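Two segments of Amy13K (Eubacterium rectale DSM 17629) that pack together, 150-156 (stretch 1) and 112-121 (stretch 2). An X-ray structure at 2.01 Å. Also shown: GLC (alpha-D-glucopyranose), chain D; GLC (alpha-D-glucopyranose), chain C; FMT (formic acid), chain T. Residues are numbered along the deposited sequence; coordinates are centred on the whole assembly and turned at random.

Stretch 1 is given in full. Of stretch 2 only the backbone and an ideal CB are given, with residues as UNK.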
# COMPACT_ATOMS: atom_id res chain seq x y z
N TRP A 150 -3.51 -16.90 -5.22
CA TRP A 150 -2.97 -15.91 -4.29
C TRP A 150 -3.53 -16.09 -2.89
O TRP A 150 -4.68 -16.51 -2.72
CB TRP A 150 -3.26 -14.50 -4.78
CG TRP A 150 -2.51 -14.10 -6.02
CD1 TRP A 150 -2.90 -14.28 -7.31
CD2 TRP A 150 -1.22 -13.47 -6.07
NE1 TRP A 150 -1.95 -13.79 -8.17
CE2 TRP A 150 -0.90 -13.29 -7.43
CE3 TRP A 150 -0.31 -13.04 -5.10
CZ2 TRP A 150 0.28 -12.69 -7.85
CZ3 TRP A 150 0.87 -12.45 -5.52
CH2 TRP A 150 1.16 -12.28 -6.88
N TYR A 151 -2.72 -15.77 -1.89
CA TYR A 151 -3.15 -15.75 -0.50
C TYR A 151 -2.80 -14.40 0.11
O TYR A 151 -1.85 -13.75 -0.31
CB TYR A 151 -2.50 -16.89 0.29
CG TYR A 151 -2.97 -18.26 -0.12
CD1 TYR A 151 -2.54 -18.84 -1.31
CD2 TYR A 151 -3.84 -19.00 0.68
CE1 TYR A 151 -2.97 -20.09 -1.69
CE2 TYR A 151 -4.27 -20.26 0.31
CZ TYR A 151 -3.83 -20.80 -0.88
OH TYR A 151 -4.25 -22.05 -1.26
N ASP A 152 -3.57 -13.99 1.11
CA ASP A 152 -3.42 -12.67 1.70
C ASP A 152 -3.10 -12.73 3.19
O ASP A 152 -3.57 -13.62 3.90
CB ASP A 152 -4.70 -11.85 1.50
CG ASP A 152 -5.17 -11.85 0.07
OD1 ASP A 152 -4.32 -11.75 -0.85
OD2 ASP A 152 -6.40 -11.94 -0.15
N VAL A 153 -2.29 -11.78 3.64
CA VAL A 153 -2.08 -11.55 5.06
C VAL A 153 -2.07 -10.04 5.30
O VAL A 153 -1.55 -9.28 4.48
CB VAL A 153 -0.78 -12.20 5.59
CG1 VAL A 153 0.44 -11.54 4.96
CG2 VAL A 153 -0.72 -12.12 7.11
N VAL A 154 -2.64 -9.62 6.42
CA VAL A 154 -2.73 -8.21 6.77
C VAL A 154 -2.19 -8.00 8.18
O VAL A 154 -2.68 -8.60 9.14
CB VAL A 154 -4.18 -7.69 6.71
CG1 VAL A 154 -4.24 -6.20 7.07
CG2 VAL A 154 -4.77 -7.93 5.32
N TYR A 155 -1.17 -7.15 8.29
CA TYR A 155 -0.61 -6.77 9.58
C TYR A 155 -0.90 -5.31 9.89
O TYR A 155 -0.55 -4.42 9.11
CB TYR A 155 0.89 -7.05 9.62
CG TYR A 155 1.19 -8.53 9.64
CD1 TYR A 155 0.91 -9.29 10.76
CD2 TYR A 155 1.74 -9.17 8.53
CE1 TYR A 155 1.17 -10.65 10.79
CE2 TYR A 155 2.00 -10.52 8.55
CZ TYR A 155 1.72 -11.25 9.68
OH TYR A 155 1.99 -12.60 9.69
N THR A 156 -1.53 -5.08 11.04
CA THR A 156 -1.92 -3.75 11.47
C THR A 156 -1.11 -3.32 12.68
O THR A 156 -1.01 -4.07 13.65
CB THR A 156 -3.42 -3.70 11.84
OG1 THR A 156 -4.20 -4.13 10.72
CG2 THR A 156 -3.84 -2.29 12.23
N UNK A 112 2.71 -25.88 -3.80
CA UNK A 112 3.15 -26.11 -2.43
C UNK A 112 1.94 -26.37 -1.53
O UNK A 112 2.01 -26.21 -0.31
CB UNK A 112 3.96 -24.92 -1.92
N UNK A 113 0.84 -26.77 -2.15
CA UNK A 113 -0.36 -27.16 -1.43
C UNK A 113 -1.36 -26.03 -1.27
O UNK A 113 -1.23 -24.98 -1.91
CB UNK A 113 0.02 -27.70 -0.05
N UNK A 114 -2.36 -26.24 -0.41
CA UNK A 114 -3.45 -25.29 -0.23
C UNK A 114 -3.50 -24.76 1.20
O UNK A 114 -4.32 -23.90 1.53
CB UNK A 114 -4.78 -25.94 -0.59
N UNK A 115 -2.61 -25.27 2.05
CA UNK A 115 -2.46 -24.79 3.42
C UNK A 115 -1.22 -23.92 3.51
O UNK A 115 -0.10 -24.43 3.52
CB UNK A 115 -2.38 -25.96 4.41
N UNK A 116 -1.43 -22.61 3.57
CA UNK A 116 -0.34 -21.64 3.55
C UNK A 116 -0.26 -20.89 4.88
O UNK A 116 -1.29 -20.58 5.49
CB UNK A 116 -0.52 -20.65 2.39
N UNK A 117 0.96 -20.61 5.31
CA UNK A 117 1.21 -19.90 6.56
C UNK A 117 2.04 -18.64 6.30
O UNK A 117 2.77 -18.56 5.32
CB UNK A 117 1.92 -20.81 7.56
N UNK A 118 1.90 -17.66 7.19
CA UNK A 118 2.80 -16.52 7.22
C UNK A 118 3.45 -16.37 8.58
O UNK A 118 2.75 -16.26 9.60
CB UNK A 118 2.05 -15.24 6.85
N UNK A 119 4.77 -16.38 8.60
CA UNK A 119 5.54 -16.20 9.82
C UNK A 119 6.11 -14.79 9.84
O UNK A 119 6.68 -14.35 8.85
CB UNK A 119 6.65 -17.24 9.93
N UNK A 120 5.94 -14.08 10.96
CA UNK A 120 6.27 -12.66 11.03
C UNK A 120 7.08 -12.31 12.28
O UNK A 120 6.82 -12.84 13.37
CB UNK A 120 4.99 -11.83 11.00
N UNK A 121 8.04 -11.41 12.13
CA UNK A 121 8.81 -10.90 13.26
C UNK A 121 9.29 -9.47 13.00
O UNK A 121 9.41 -9.04 11.85
CB UNK A 121 10.00 -11.81 13.54
C1 GLC D . 13.32 -16.86 10.29
C2 GLC D . 14.37 -16.24 9.41
C3 GLC D . 15.57 -15.82 10.23
C4 GLC D . 15.14 -14.96 11.38
C5 GLC D . 14.10 -15.67 12.19
C6 GLC D . 13.62 -14.84 13.36
O2 GLC D . 14.72 -17.14 8.39
O3 GLC D . 16.45 -15.10 9.43
O4 GLC D . 16.28 -14.58 12.14
O5 GLC D . 13.01 -15.99 11.35
O6 GLC D . 12.71 -15.50 14.19
C1 GLC C . 12.13 -21.92 10.81
C2 GLC C . 12.37 -21.28 9.45
C3 GLC C . 13.30 -20.11 9.53
C4 GLC C . 12.83 -19.16 10.58
C5 GLC C . 12.65 -19.88 11.90
C6 GLC C . 12.13 -18.96 12.97
O1 GLC C . 13.25 -22.68 11.26
O2 GLC C . 12.90 -22.19 8.55
O3 GLC C . 13.36 -19.43 8.30
O4 GLC C . 13.78 -18.13 10.69
O5 GLC C . 11.75 -20.91 11.73
O6 GLC C . 12.13 -19.56 14.23
C FMT T . -4.82 -11.58 8.62
O1 FMT T . -5.02 -11.39 7.42
O2 FMT T . -3.70 -11.47 9.11

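Strand 150-156 meets its neighbour face to face rather than edge to edge: the axes approach to 8.5 Å and run at 30° to one another, so side chains must carry the contact. Stretch 1 offers Tyr 151, Val 153 and Tyr 155 in alternation.

At position 112 the ideal CB finds nothing of stretch 1 within reach, so the contact sets no preference; the residue is Met 112. Position 113 has phi/psi of 95/-168, where a CB would be jammed against the preceding carbonyl O. The backbone alone calls for glycine, and Gly 113 is there.

Position 114 points sideways, with its CB 4.0 Å from Tyr 151 OH. Something small or polar would suit the spot. It is Ser 114, poorly ordered; its backbone O comes closer than its side chain, 3.3 Å from Tyr 151 OH. Position 115 points away and is unconstrained by stretch 1; it holds Thr 115.

Position 116 aims its CB toward the ring of Tyr 151, 4.1 Å from CD2. An aliphatic chain could lie on that ring. Ile 116 does so, with chi1 and chi2 both m: its CG1 stands 3.6 Å from the centroid of the Tyr 151 ring, only 6° off the normal, a CH-pi contact over one face.

Position 117 is out of reach, so stretch 1 sets no preference; Tyr 117 takes no part.

Position 118 points toward stretch 1 between two unlike neighbours: its CB is 4.2 Å from Val 153 CG2 and 3.9 Å from Tyr 155 OH. A small apolar residue would fit, but a short polar one could also answer the hydroxyl. Asn 118, chi1 t, accepts a very short hydrogen bond from Tyr 155 OH to its OD1, 2.4 Å, near the plane of the ring. Its ND2 lies 4.0 Å from Val 153 CG1 and is hydrogen-bonded elsewhere in the structure.

Position 119 points away from stretch 1, toward the side where the glucoses lie; a long side chain with a polar end could reach a sugar hydroxyl. Tyr 119 shares a hydrogen bond between its OH and O6 of the chain D glucose, 2.7 Å.

Position 120 again points toward stretch 1, its CB 3.4 Å from Tyr 155 OH. A flexible apolar chain could fold over the ring; leucine or isoleucine might also serve. Met 120 bends (chi1 t, chi2 m) to put CG 4.0 Å from the centroid of the Tyr 155 ring, over one face.

Position 121 is beyond reach of stretch 1, which sets no preference, though a flat aromatic could lie against the sugar; Trp 121 lays a ring face against the chain D glucose.

Stretch 2 112-121: MGSTIYNYMW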
# COMPACT_ATOMS: atom_id res chain seq x y z
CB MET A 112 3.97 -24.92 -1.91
CG MET A 112 3.23 -23.59 -1.93
SD MET A 112 4.29 -22.21 -1.47
CE MET A 112 4.44 -22.44 0.30
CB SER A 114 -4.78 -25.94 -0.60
OG SER A 114 -5.09 -27.01 0.27
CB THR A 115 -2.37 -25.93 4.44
OG1 THR A 115 -1.38 -26.88 4.01
CG2 THR A 115 -3.72 -26.63 4.58
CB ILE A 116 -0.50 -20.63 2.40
CG1 ILE A 116 -0.75 -21.36 1.08
CG2 ILE A 116 0.72 -19.72 2.30
CD1 ILE A 116 0.38 -22.29 0.65
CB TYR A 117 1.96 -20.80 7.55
CG TYR A 117 1.19 -22.03 7.97
CD1 TYR A 117 1.20 -23.18 7.19
CD2 TYR A 117 0.48 -22.05 9.16
CE1 TYR A 117 0.51 -24.31 7.58
CE2 TYR A 117 -0.21 -23.18 9.56
CZ TYR A 117 -0.19 -24.30 8.76
OH TYR A 117 -0.88 -25.43 9.16
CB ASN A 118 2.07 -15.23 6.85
CG ASN A 118 3.01 -14.04 6.77
OD1 ASN A 118 3.20 -13.32 7.76
ND2 ASN A 118 3.61 -13.83 5.61
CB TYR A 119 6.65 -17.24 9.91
CG TYR A 119 7.59 -17.04 11.07
CD1 TYR A 119 7.24 -17.45 12.35
CD2 TYR A 119 8.83 -16.44 10.89
CE1 TYR A 119 8.10 -17.27 13.41
CE2 TYR A 119 9.69 -16.25 11.95
CZ TYR A 119 9.32 -16.66 13.21
OH TYR A 119 10.17 -16.48 14.28
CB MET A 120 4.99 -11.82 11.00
CG MET A 120 5.20 -10.32 10.88
SD MET A 120 5.57 -9.51 12.45
CE MET A 120 4.01 -9.65 13.31
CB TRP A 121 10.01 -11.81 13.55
CG TRP A 121 11.14 -11.73 12.56
CD1 TRP A 121 12.33 -11.07 12.72
CD2 TRP A 121 11.20 -12.34 11.26
NE1 TRP A 121 13.11 -11.23 11.61
CE2 TRP A 121 12.44 -12.00 10.70
CE3 TRP A 121 10.31 -13.14 10.53
CZ2 TRP A 121 12.83 -12.44 9.43
CZ3 TRP A 121 10.70 -13.56 9.27
CH2 TRP A 121 11.94 -13.21 8.73
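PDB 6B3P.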